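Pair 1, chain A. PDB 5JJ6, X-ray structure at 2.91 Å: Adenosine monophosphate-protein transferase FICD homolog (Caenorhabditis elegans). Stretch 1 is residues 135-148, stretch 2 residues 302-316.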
# COMPACT_ATOMS: atom_id res chain seq x y z
N GLU A 135 -13.33 -21.47 0.06
CA GLU A 135 -12.51 -21.68 1.26
C GLU A 135 -11.02 -21.76 0.88
O GLU A 135 -10.12 -21.38 1.65
CB GLU A 135 -12.95 -22.95 1.99
N THR A 136 -10.77 -22.23 -0.34
CA THR A 136 -9.42 -22.42 -0.85
C THR A 136 -8.69 -21.08 -0.99
O THR A 136 -7.46 -21.04 -0.90
CB THR A 136 -9.45 -23.18 -2.22
OG1 THR A 136 -9.49 -24.59 -1.99
CG2 THR A 136 -8.24 -22.85 -3.10
N TYR A 137 -9.43 -19.99 -1.16
CA TYR A 137 -8.81 -18.66 -1.15
C TYR A 137 -8.10 -18.40 0.16
O TYR A 137 -6.93 -18.02 0.19
CB TYR A 137 -9.85 -17.57 -1.38
CG TYR A 137 -10.11 -17.31 -2.83
CD1 TYR A 137 -10.91 -18.16 -3.57
CD2 TYR A 137 -9.53 -16.22 -3.47
CE1 TYR A 137 -11.15 -17.94 -4.91
CE2 TYR A 137 -9.77 -15.98 -4.82
CZ TYR A 137 -10.58 -16.85 -5.53
OH TYR A 137 -10.82 -16.63 -6.86
N PHE A 138 -8.84 -18.60 1.25
CA PHE A 138 -8.31 -18.34 2.58
C PHE A 138 -7.15 -19.29 2.82
O PHE A 138 -6.10 -18.87 3.29
CB PHE A 138 -9.40 -18.57 3.64
CG PHE A 138 -10.72 -17.96 3.28
CD1 PHE A 138 -10.78 -16.71 2.67
CD2 PHE A 138 -11.90 -18.66 3.49
CE1 PHE A 138 -12.00 -16.15 2.29
CE2 PHE A 138 -13.13 -18.10 3.12
CZ PHE A 138 -13.17 -16.85 2.53
N LEU A 139 -7.33 -20.55 2.43
CA LEU A 139 -6.30 -21.56 2.65
C LEU A 139 -4.98 -21.20 1.95
O LEU A 139 -3.87 -21.28 2.53
CB LEU A 139 -6.83 -22.91 2.18
CG LEU A 139 -6.30 -24.14 2.93
CD1 LEU A 139 -6.41 -23.94 4.42
CD2 LEU A 139 -7.04 -25.39 2.49
N TYR A 140 -5.10 -20.81 0.69
CA TYR A 140 -3.96 -20.41 -0.09
C TYR A 140 -3.27 -19.22 0.56
O TYR A 140 -2.07 -19.27 0.83
CB TYR A 140 -4.35 -20.07 -1.54
CG TYR A 140 -3.15 -19.76 -2.40
CD1 TYR A 140 -2.59 -18.48 -2.41
CD2 TYR A 140 -2.54 -20.74 -3.18
CE1 TYR A 140 -1.48 -18.19 -3.17
CE2 TYR A 140 -1.44 -20.46 -3.95
CZ TYR A 140 -0.90 -19.18 -3.95
OH TYR A 140 0.21 -18.88 -4.72
N VAL A 141 -4.03 -18.17 0.84
CA VAL A 141 -3.43 -16.95 1.37
C VAL A 141 -2.70 -17.22 2.68
O VAL A 141 -1.56 -16.76 2.89
CB VAL A 141 -4.47 -15.85 1.55
CG1 VAL A 141 -3.89 -14.66 2.32
CG2 VAL A 141 -5.01 -15.43 0.18
N TYR A 142 -3.37 -17.97 3.56
CA TYR A 142 -2.79 -18.35 4.83
C TYR A 142 -1.43 -18.97 4.62
O TYR A 142 -0.44 -18.50 5.18
CB TYR A 142 -3.65 -19.35 5.59
CG TYR A 142 -2.87 -19.94 6.74
CD1 TYR A 142 -2.40 -19.13 7.76
CD2 TYR A 142 -2.60 -21.30 6.80
CE1 TYR A 142 -1.68 -19.65 8.81
CE2 TYR A 142 -1.88 -21.83 7.86
CZ TYR A 142 -1.42 -21.00 8.86
OH TYR A 142 -0.70 -21.51 9.92
N HIS A 143 -1.39 -20.05 3.84
CA HIS A 143 -0.14 -20.78 3.73
C HIS A 143 0.97 -19.95 3.07
O HIS A 143 2.09 -19.88 3.58
CB HIS A 143 -0.38 -22.07 2.97
CG HIS A 143 -1.00 -23.14 3.81
ND1 HIS A 143 -0.32 -23.76 4.83
CD2 HIS A 143 -2.24 -23.67 3.80
CE1 HIS A 143 -1.12 -24.65 5.41
NE2 HIS A 143 -2.29 -24.62 4.80
N THR A 144 0.64 -19.28 1.97
CA THR A 144 1.67 -18.53 1.26
C THR A 144 2.23 -17.36 2.09
O THR A 144 3.38 -17.00 1.91
CB THR A 144 1.18 -18.02 -0.11
OG1 THR A 144 2.31 -17.60 -0.89
CG2 THR A 144 0.19 -16.86 0.02
N VAL A 145 1.44 -16.72 2.96
CA VAL A 145 2.01 -15.65 3.77
C VAL A 145 2.69 -16.17 5.05
O VAL A 145 3.67 -15.59 5.54
CB VAL A 145 0.96 -14.58 4.14
CG1 VAL A 145 0.36 -13.98 2.88
CG2 VAL A 145 -0.12 -15.15 5.05
N ALA A 146 2.16 -17.26 5.60
CA ALA A 146 2.75 -17.89 6.77
C ALA A 146 4.16 -18.35 6.43
O ALA A 146 5.08 -18.18 7.23
CB ALA A 146 1.89 -19.07 7.24
N ILE A 147 4.34 -18.90 5.23
CA ILE A 147 5.66 -19.36 4.79
C ILE A 147 6.71 -18.23 4.78
O ILE A 147 7.87 -18.44 5.10
CB ILE A 147 5.60 -19.97 3.37
CG1 ILE A 147 5.43 -21.48 3.43
CG2 ILE A 147 6.83 -19.68 2.59
CD1 ILE A 147 5.23 -22.09 2.07
N GLU A 148 6.27 -17.02 4.47
CA GLU A 148 7.16 -15.87 4.43
C GLU A 148 7.41 -15.34 5.85
O GLU A 148 8.30 -14.52 6.07
CB GLU A 148 6.57 -14.80 3.49
CG GLU A 148 6.97 -13.36 3.74
CD GLU A 148 6.01 -12.64 4.68
OE1 GLU A 148 4.77 -12.67 4.42
OE2 GLU A 148 6.49 -12.07 5.69
N PRO A 302 -6.04 -27.51 -9.90
CA PRO A 302 -6.60 -26.63 -8.87
C PRO A 302 -5.47 -25.81 -8.28
O PRO A 302 -4.32 -26.14 -8.53
CB PRO A 302 -7.16 -27.61 -7.85
CG PRO A 302 -6.34 -28.84 -8.02
CD PRO A 302 -6.05 -28.92 -9.48
N PRO A 303 -5.78 -24.78 -7.48
CA PRO A 303 -4.68 -24.02 -6.86
C PRO A 303 -3.70 -24.91 -6.10
O PRO A 303 -4.10 -25.87 -5.43
CB PRO A 303 -5.42 -23.05 -5.93
CG PRO A 303 -6.69 -22.81 -6.65
CD PRO A 303 -7.08 -24.13 -7.26
N VAL A 304 -2.41 -24.63 -6.24
CA VAL A 304 -1.41 -25.44 -5.58
C VAL A 304 -0.95 -24.79 -4.29
O VAL A 304 -0.31 -23.74 -4.27
CB VAL A 304 -0.18 -25.68 -6.47
CG1 VAL A 304 0.89 -26.41 -5.67
CG2 VAL A 304 -0.57 -26.48 -7.69
N ILE A 305 -1.25 -25.47 -3.19
CA ILE A 305 -0.92 -24.93 -1.90
C ILE A 305 0.32 -25.62 -1.36
O ILE A 305 0.31 -26.82 -1.08
CB ILE A 305 -2.10 -25.06 -0.93
CG1 ILE A 305 -3.25 -24.17 -1.40
CG2 ILE A 305 -1.70 -24.68 0.49
CD1 ILE A 305 -4.47 -24.27 -0.53
N LEU A 306 1.40 -24.85 -1.24
CA LEU A 306 2.62 -25.31 -0.58
C LEU A 306 2.50 -24.99 0.90
O LEU A 306 2.67 -23.83 1.29
CB LEU A 306 3.87 -24.65 -1.19
CG LEU A 306 3.87 -24.52 -2.71
CD1 LEU A 306 5.07 -23.70 -3.19
CD2 LEU A 306 3.87 -25.91 -3.32
N PRO A 307 2.17 -26.00 1.71
CA PRO A 307 1.82 -25.72 3.11
C PRO A 307 3.01 -25.27 3.95
O PRO A 307 4.14 -25.69 3.70
CB PRO A 307 1.24 -27.05 3.59
CG PRO A 307 1.83 -28.07 2.72
CD PRO A 307 2.05 -27.42 1.38
N VAL A 308 2.72 -24.42 4.94
CA VAL A 308 3.75 -23.79 5.77
C VAL A 308 4.37 -24.83 6.68
O VAL A 308 5.51 -24.70 7.08
CB VAL A 308 3.17 -22.61 6.57
CG1 VAL A 308 2.07 -23.08 7.53
CG2 VAL A 308 4.28 -21.86 7.31
N GLU A 309 3.60 -25.87 7.00
CA GLU A 309 4.10 -27.02 7.75
C GLU A 309 5.28 -27.69 7.05
O GLU A 309 6.05 -28.42 7.66
CB GLU A 309 3.00 -28.06 7.96
CG GLU A 309 1.91 -27.68 8.94
CD GLU A 309 0.72 -26.98 8.28
OE1 GLU A 309 0.63 -26.94 7.03
OE2 GLU A 309 -0.15 -26.48 9.05
N THR A 310 5.38 -27.49 5.74
CA THR A 310 6.46 -28.11 4.99
C THR A 310 7.54 -27.09 4.58
O THR A 310 8.39 -27.37 3.71
CB THR A 310 5.92 -28.83 3.74
OG1 THR A 310 5.48 -27.88 2.77
CG2 THR A 310 4.75 -29.72 4.13
N ARG A 311 7.50 -25.92 5.23
CA ARG A 311 8.44 -24.82 4.93
C ARG A 311 9.90 -25.31 4.75
O ARG A 311 10.54 -25.00 3.74
CB ARG A 311 8.35 -23.75 6.01
CG ARG A 311 9.29 -22.59 5.78
CD ARG A 311 9.08 -21.50 6.78
NE ARG A 311 9.76 -20.26 6.42
CZ ARG A 311 10.90 -19.84 6.96
NH1 ARG A 311 11.51 -20.57 7.89
NH2 ARG A 311 11.44 -18.69 6.57
N ALA A 312 10.41 -26.07 5.72
CA ALA A 312 11.76 -26.62 5.65
C ALA A 312 12.04 -27.36 4.32
O ALA A 312 12.99 -27.03 3.57
CB ALA A 312 12.03 -27.53 6.85
N GLU A 313 11.17 -28.34 4.04
CA GLU A 313 11.27 -29.11 2.82
C GLU A 313 11.37 -28.17 1.65
O GLU A 313 12.27 -28.29 0.80
CB GLU A 313 10.08 -30.05 2.64
CG GLU A 313 10.10 -31.32 3.47
CD GLU A 313 9.52 -31.13 4.87
OE1 GLU A 313 9.17 -29.99 5.24
OE2 GLU A 313 9.37 -32.14 5.60
N TYR A 314 10.45 -27.20 1.62
CA TYR A 314 10.40 -26.20 0.57
C TYR A 314 11.82 -25.67 0.35
O TYR A 314 12.42 -25.89 -0.71
CB TYR A 314 9.39 -25.10 0.93
CG TYR A 314 9.34 -23.92 -0.00
CD1 TYR A 314 8.83 -24.04 -1.29
CD2 TYR A 314 9.75 -22.67 0.42
CE1 TYR A 314 8.76 -22.97 -2.14
CE2 TYR A 314 9.68 -21.58 -0.43
CZ TYR A 314 9.19 -21.73 -1.71
OH TYR A 314 9.13 -20.64 -2.55
N TYR A 315 12.39 -25.05 1.38
CA TYR A 315 13.69 -24.42 1.24
C TYR A 315 14.77 -25.46 0.98
O TYR A 315 15.69 -25.22 0.19
CB TYR A 315 14.04 -23.58 2.45
CG TYR A 315 13.32 -22.26 2.43
CD1 TYR A 315 13.72 -21.26 1.57
CD2 TYR A 315 12.22 -22.01 3.27
CE1 TYR A 315 13.07 -20.05 1.53
CE2 TYR A 315 11.56 -20.80 3.24
CZ TYR A 315 11.99 -19.82 2.36
OH TYR A 315 11.36 -18.61 2.29
N ALA A 316 14.65 -26.62 1.62
CA ALA A 316 15.62 -27.68 1.42
C ALA A 316 15.68 -27.97 -0.08
O ALA A 316 16.78 -28.06 -0.66
CB ALA A 316 15.27 -28.92 2.21

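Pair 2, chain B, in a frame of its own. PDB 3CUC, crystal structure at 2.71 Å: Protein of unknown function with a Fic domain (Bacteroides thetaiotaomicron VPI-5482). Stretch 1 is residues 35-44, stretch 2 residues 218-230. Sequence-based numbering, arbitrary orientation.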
# COMPACT_ATOMS: atom_id res chain seq x y z
N GLU B 35 -13.17 -0.60 -1.49
CA GLU B 35 -12.57 0.67 -1.86
C GLU B 35 -11.06 0.58 -2.09
O GLU B 35 -10.53 1.27 -2.96
CB GLU B 35 -12.88 1.73 -0.80
CG GLU B 35 -14.37 2.05 -0.73
CD GLU B 35 -14.65 3.53 -0.55
OE1 GLU B 35 -13.89 4.20 0.18
OE2 GLU B 35 -15.63 4.02 -1.16
N PHE B 36 -10.39 -0.26 -1.31
CA PHE B 36 -8.96 -0.43 -1.46
C PHE B 36 -8.64 -1.11 -2.79
O PHE B 36 -7.83 -0.61 -3.57
CB PHE B 36 -8.37 -1.22 -0.30
CG PHE B 36 -6.88 -1.40 -0.39
CD1 PHE B 36 -6.05 -0.31 -0.60
CD2 PHE B 36 -6.31 -2.66 -0.29
CE1 PHE B 36 -4.67 -0.47 -0.70
CE2 PHE B 36 -4.93 -2.83 -0.38
CZ PHE B 36 -4.11 -1.73 -0.59
N ASN B 37 -9.28 -2.25 -3.04
CA ASN B 37 -9.07 -2.98 -4.29
C ASN B 37 -9.36 -2.10 -5.51
O ASN B 37 -8.57 -2.04 -6.46
CB ASN B 37 -9.91 -4.26 -4.33
CG ASN B 37 -9.31 -5.39 -3.49
OD1 ASN B 37 -8.16 -5.77 -3.68
ND2 ASN B 37 -10.11 -5.94 -2.57
N TYR B 38 -10.49 -1.40 -5.46
CA TYR B 38 -10.87 -0.55 -6.57
C TYR B 38 -9.81 0.52 -6.79
O TYR B 38 -9.24 0.62 -7.87
CB TYR B 38 -12.22 0.11 -6.34
CG TYR B 38 -12.57 1.12 -7.41
CD1 TYR B 38 -13.16 0.72 -8.61
CD2 TYR B 38 -12.27 2.47 -7.24
CE1 TYR B 38 -13.46 1.65 -9.59
CE2 TYR B 38 -12.56 3.40 -8.23
CZ TYR B 38 -13.16 2.99 -9.40
OH TYR B 38 -13.44 3.92 -10.37
N ASN B 39 -9.56 1.32 -5.75
CA ASN B 39 -8.69 2.47 -5.89
C ASN B 39 -7.23 2.12 -6.19
O ASN B 39 -6.62 2.73 -7.06
CB ASN B 39 -8.78 3.36 -4.65
CG ASN B 39 -10.06 4.17 -4.61
OD1 ASN B 39 -10.19 5.17 -5.32
ND2 ASN B 39 -11.00 3.78 -3.75
N SER B 40 -6.68 1.15 -5.48
CA SER B 40 -5.26 0.82 -5.64
C SER B 40 -5.00 0.35 -7.07
O SER B 40 -3.97 0.67 -7.64
CB SER B 40 -4.81 -0.21 -4.60
OG SER B 40 -3.40 -0.43 -4.63
N ASN B 41 -5.94 -0.39 -7.64
CA ASN B 41 -5.83 -0.83 -9.03
C ASN B 41 -6.18 0.26 -10.04
O ASN B 41 -5.59 0.34 -11.12
CB ASN B 41 -6.70 -2.07 -9.28
CG ASN B 41 -6.13 -3.32 -8.65
OD1 ASN B 41 -6.58 -3.75 -7.59
ND2 ASN B 41 -5.13 -3.92 -9.30
N HIS B 42 -7.14 1.11 -9.70
CA HIS B 42 -7.52 2.20 -10.58
C HIS B 42 -6.37 3.20 -10.76
O HIS B 42 -6.18 3.73 -11.84
CB HIS B 42 -8.77 2.92 -10.08
CG HIS B 42 -9.70 3.34 -11.17
ND1 HIS B 42 -10.65 2.49 -11.69
CD2 HIS B 42 -9.81 4.50 -11.86
CE1 HIS B 42 -11.32 3.11 -12.64
NE2 HIS B 42 -10.84 4.33 -12.76
N LEU B 43 -5.61 3.43 -9.68
CA LEU B 43 -4.42 4.28 -9.74
C LEU B 43 -3.42 3.84 -10.83
O LEU B 43 -2.70 4.67 -11.38
CB LEU B 43 -3.70 4.31 -8.37
CG LEU B 43 -4.25 5.22 -7.26
CD1 LEU B 43 -3.79 4.75 -5.90
CD2 LEU B 43 -3.82 6.67 -7.50
N GLU B 44 -3.39 2.55 -11.14
CA GLU B 44 -2.46 2.00 -12.12
C GLU B 44 -3.13 1.72 -13.47
O GLU B 44 -2.58 1.00 -14.30
CB GLU B 44 -1.81 0.72 -11.57
CG GLU B 44 -1.19 0.85 -10.17
CD GLU B 44 -0.05 1.87 -10.10
OE1 GLU B 44 0.60 2.12 -11.14
OE2 GLU B 44 0.21 2.43 -9.01
N MSE B 218 -6.72 0.07 8.15
CA MSE B 218 -5.99 0.24 6.92
C MSE B 218 -6.52 1.44 6.13
O MSE B 218 -7.66 1.88 6.34
CB MSE B 218 -6.03 -1.05 6.11
CG MSE B 218 -5.18 -2.14 6.73
SE MSE B 218 -5.33 -3.81 5.83
CE MSE B 218 -7.14 -4.36 6.41
N ILE B 219 -5.69 1.99 5.25
CA ILE B 219 -6.03 3.21 4.52
C ILE B 219 -6.23 2.97 3.03
O ILE B 219 -5.73 1.99 2.46
CB ILE B 219 -4.98 4.34 4.74
CG1 ILE B 219 -3.61 3.95 4.18
CG2 ILE B 219 -4.86 4.68 6.22
CD1 ILE B 219 -2.74 5.12 3.87
N VAL B 220 -6.97 3.89 2.41
CA VAL B 220 -7.23 3.88 0.97
C VAL B 220 -6.70 5.17 0.35
O VAL B 220 -7.26 6.25 0.59
CB VAL B 220 -8.74 3.79 0.67
CG1 VAL B 220 -8.99 3.87 -0.83
CG2 VAL B 220 -9.33 2.53 1.23
N ILE B 221 -5.63 5.09 -0.43
CA ILE B 221 -5.23 6.24 -1.24
C ILE B 221 -6.18 6.25 -2.43
O ILE B 221 -6.19 5.30 -3.22
CB ILE B 221 -3.77 6.16 -1.70
CG1 ILE B 221 -2.84 6.12 -0.48
CG2 ILE B 221 -3.43 7.36 -2.55
CD1 ILE B 221 -1.40 5.82 -0.83
N HIS B 222 -7.01 7.29 -2.52
CA HIS B 222 -8.09 7.34 -3.52
C HIS B 222 -7.55 7.77 -4.88
O HIS B 222 -6.77 8.72 -4.95
CB HIS B 222 -9.19 8.30 -3.08
CG HIS B 222 -9.97 7.80 -1.90
ND1 HIS B 222 -11.16 7.11 -2.03
CD2 HIS B 222 -9.72 7.87 -0.57
CE1 HIS B 222 -11.61 6.79 -0.84
NE2 HIS B 222 -10.76 7.23 0.07
N SER B 223 -7.96 7.08 -5.94
CA SER B 223 -7.43 7.37 -7.29
C SER B 223 -7.87 8.74 -7.82
O SER B 223 -7.21 9.31 -8.69
CB SER B 223 -7.77 6.26 -8.29
OG SER B 223 -9.08 6.41 -8.81
N GLU B 224 -8.97 9.28 -7.31
CA GLU B 224 -9.35 10.66 -7.61
C GLU B 224 -8.32 11.67 -7.12
O GLU B 224 -8.24 12.77 -7.64
CB GLU B 224 -10.72 10.98 -7.02
CG GLU B 224 -11.84 10.25 -7.75
CD GLU B 224 -13.16 10.28 -7.01
OE1 GLU B 224 -13.22 9.74 -5.88
OE2 GLU B 224 -14.14 10.81 -7.58
N ASP B 225 -7.51 11.28 -6.14
CA ASP B 225 -6.48 12.15 -5.58
C ASP B 225 -5.07 11.82 -6.12
O ASP B 225 -4.07 12.16 -5.49
CB ASP B 225 -6.51 12.03 -4.05
CG ASP B 225 -5.86 13.22 -3.35
OD1 ASP B 225 -6.13 14.37 -3.76
OD2 ASP B 225 -5.10 13.00 -2.39
N LYS B 226 -5.02 11.17 -7.29
CA LYS B 226 -3.76 10.64 -7.84
C LYS B 226 -2.69 11.69 -8.05
O LYS B 226 -1.52 11.47 -7.71
CB LYS B 226 -4.01 9.92 -9.17
CG LYS B 226 -2.75 9.36 -9.85
CD LYS B 226 -3.09 8.42 -11.02
CE LYS B 226 -1.83 7.84 -11.65
NZ LYS B 226 -2.13 7.01 -12.85
N SER B 227 -3.07 12.82 -8.62
CA SER B 227 -2.09 13.86 -8.93
C SER B 227 -1.51 14.44 -7.64
O SER B 227 -0.31 14.70 -7.55
CB SER B 227 -2.73 14.97 -9.77
OG SER B 227 -3.69 15.68 -9.02
N ASN B 228 -2.36 14.61 -6.63
CA ASN B 228 -1.92 15.08 -5.32
C ASN B 228 -0.93 14.10 -4.67
O ASN B 228 0.09 14.50 -4.10
CB ASN B 228 -3.13 15.27 -4.41
CG ASN B 228 -2.81 16.07 -3.19
OD1 ASN B 228 -2.50 17.25 -3.29
ND2 ASN B 228 -2.89 15.44 -2.02
N TYR B 229 -1.27 12.82 -4.76
CA TYR B 229 -0.45 11.72 -4.26
C TYR B 229 0.93 11.72 -4.94
O TYR B 229 1.96 11.69 -4.26
CB TYR B 229 -1.22 10.42 -4.52
CG TYR B 229 -0.53 9.10 -4.27
CD1 TYR B 229 0.27 8.89 -3.15
CD2 TYR B 229 -0.74 8.02 -5.13
CE1 TYR B 229 0.87 7.66 -2.91
CE2 TYR B 229 -0.15 6.79 -4.91
CZ TYR B 229 0.66 6.62 -3.80
OH TYR B 229 1.25 5.41 -3.55
N LEU B 230 0.94 11.79 -6.26
CA LEU B 230 2.18 11.89 -7.03
C LEU B 230 2.95 13.18 -6.72
O LEU B 230 4.18 13.18 -6.66
CB LEU B 230 1.91 11.82 -8.55
CG LEU B 230 1.62 10.43 -9.14
CD1 LEU B 230 1.27 10.55 -10.62
CD2 LEU B 230 2.81 9.50 -8.93

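In both pairs a helix lies against a loop that runs into a short 3-10 turn and then a second helix, and N, CA and C of 14 central residues superpose with an RMSD of 0.2 Å. The segments come together at matched places: CA of I147(A) is 4.9 Å from CA of V308(A), and CA of L43(B) is 5.0 Å from CA of S223(B).

Two polar links recur with different chemistry. At the start of the 3-10 turn a backbone amide needs an acceptor, and the first helix supplies one from a side chain with an m chi1. In pair 1 V308(A) N donates to H143(A) ND1 (3.1 Å), near the plane of the imidazole; in pair 2 S223(B) N donates to N39(B) OD1 (3.0 Å). The asparagine amide also turns back on its own helix, N39(B) ND2 donating to E35(B) O (2.7 Å), whereas the larger histidine ring extends along the loop, placing CD2 of H143(A) 3.5 Å from CG2 of I305(A) and its CE1 3.3 Å from OE1 of E309(A).

The second link joins the new helix to the carbonyl of the matched aliphatic residue. R311(A) NE donates to I147(A) O at 2.9 Å, and K226(B) NZ to L43(B) O at 2.8 Å. Both chains are extended, with t rotamers from chi1 through chi3; the arginine bonds through NE, and the lysine through NZ, one bond farther along its chain.

I147(A) and L43(B) are the most heavily covered residue in each pair, and their side-chain centres differ by 0.3 Å despite different branching. CD1 of I147(A) lies 3.2 Å from O of L306(A); CD1 of L43(B) lies 3.6 Å from O of I221(B), while its CD2 reaches CD2 of Y229(B) at 4.1 Å.

Opposite this position, V308(A) and S223(B) exchange a branched apolar side chain for a small hydroxyl. CG2 of V308(A) packs on CB of A146(A) at 3.7 Å. In pair 2 the matched helix residue is larger, and CD2 of H42(B) comes within 3.7 Å of OG of S223(B).

Further back, I305(A) matches the shorter V220(B). CD1 of I305(A) reaches CB of L139(A) at 3.8 Å, and its CG1 lies 3.9 Å from CD2 of Y140(A). CG2 of V220(B) meets CB of F36(B) at 4.2 Å and CB of E35(B) at 4.2 Å. The side-chain centres of Y140(A) and F36(B) lie 0.3 Å apart after superposition, both with a t chi1, but the rings are turned differently, with chi2 of -83° and 52°.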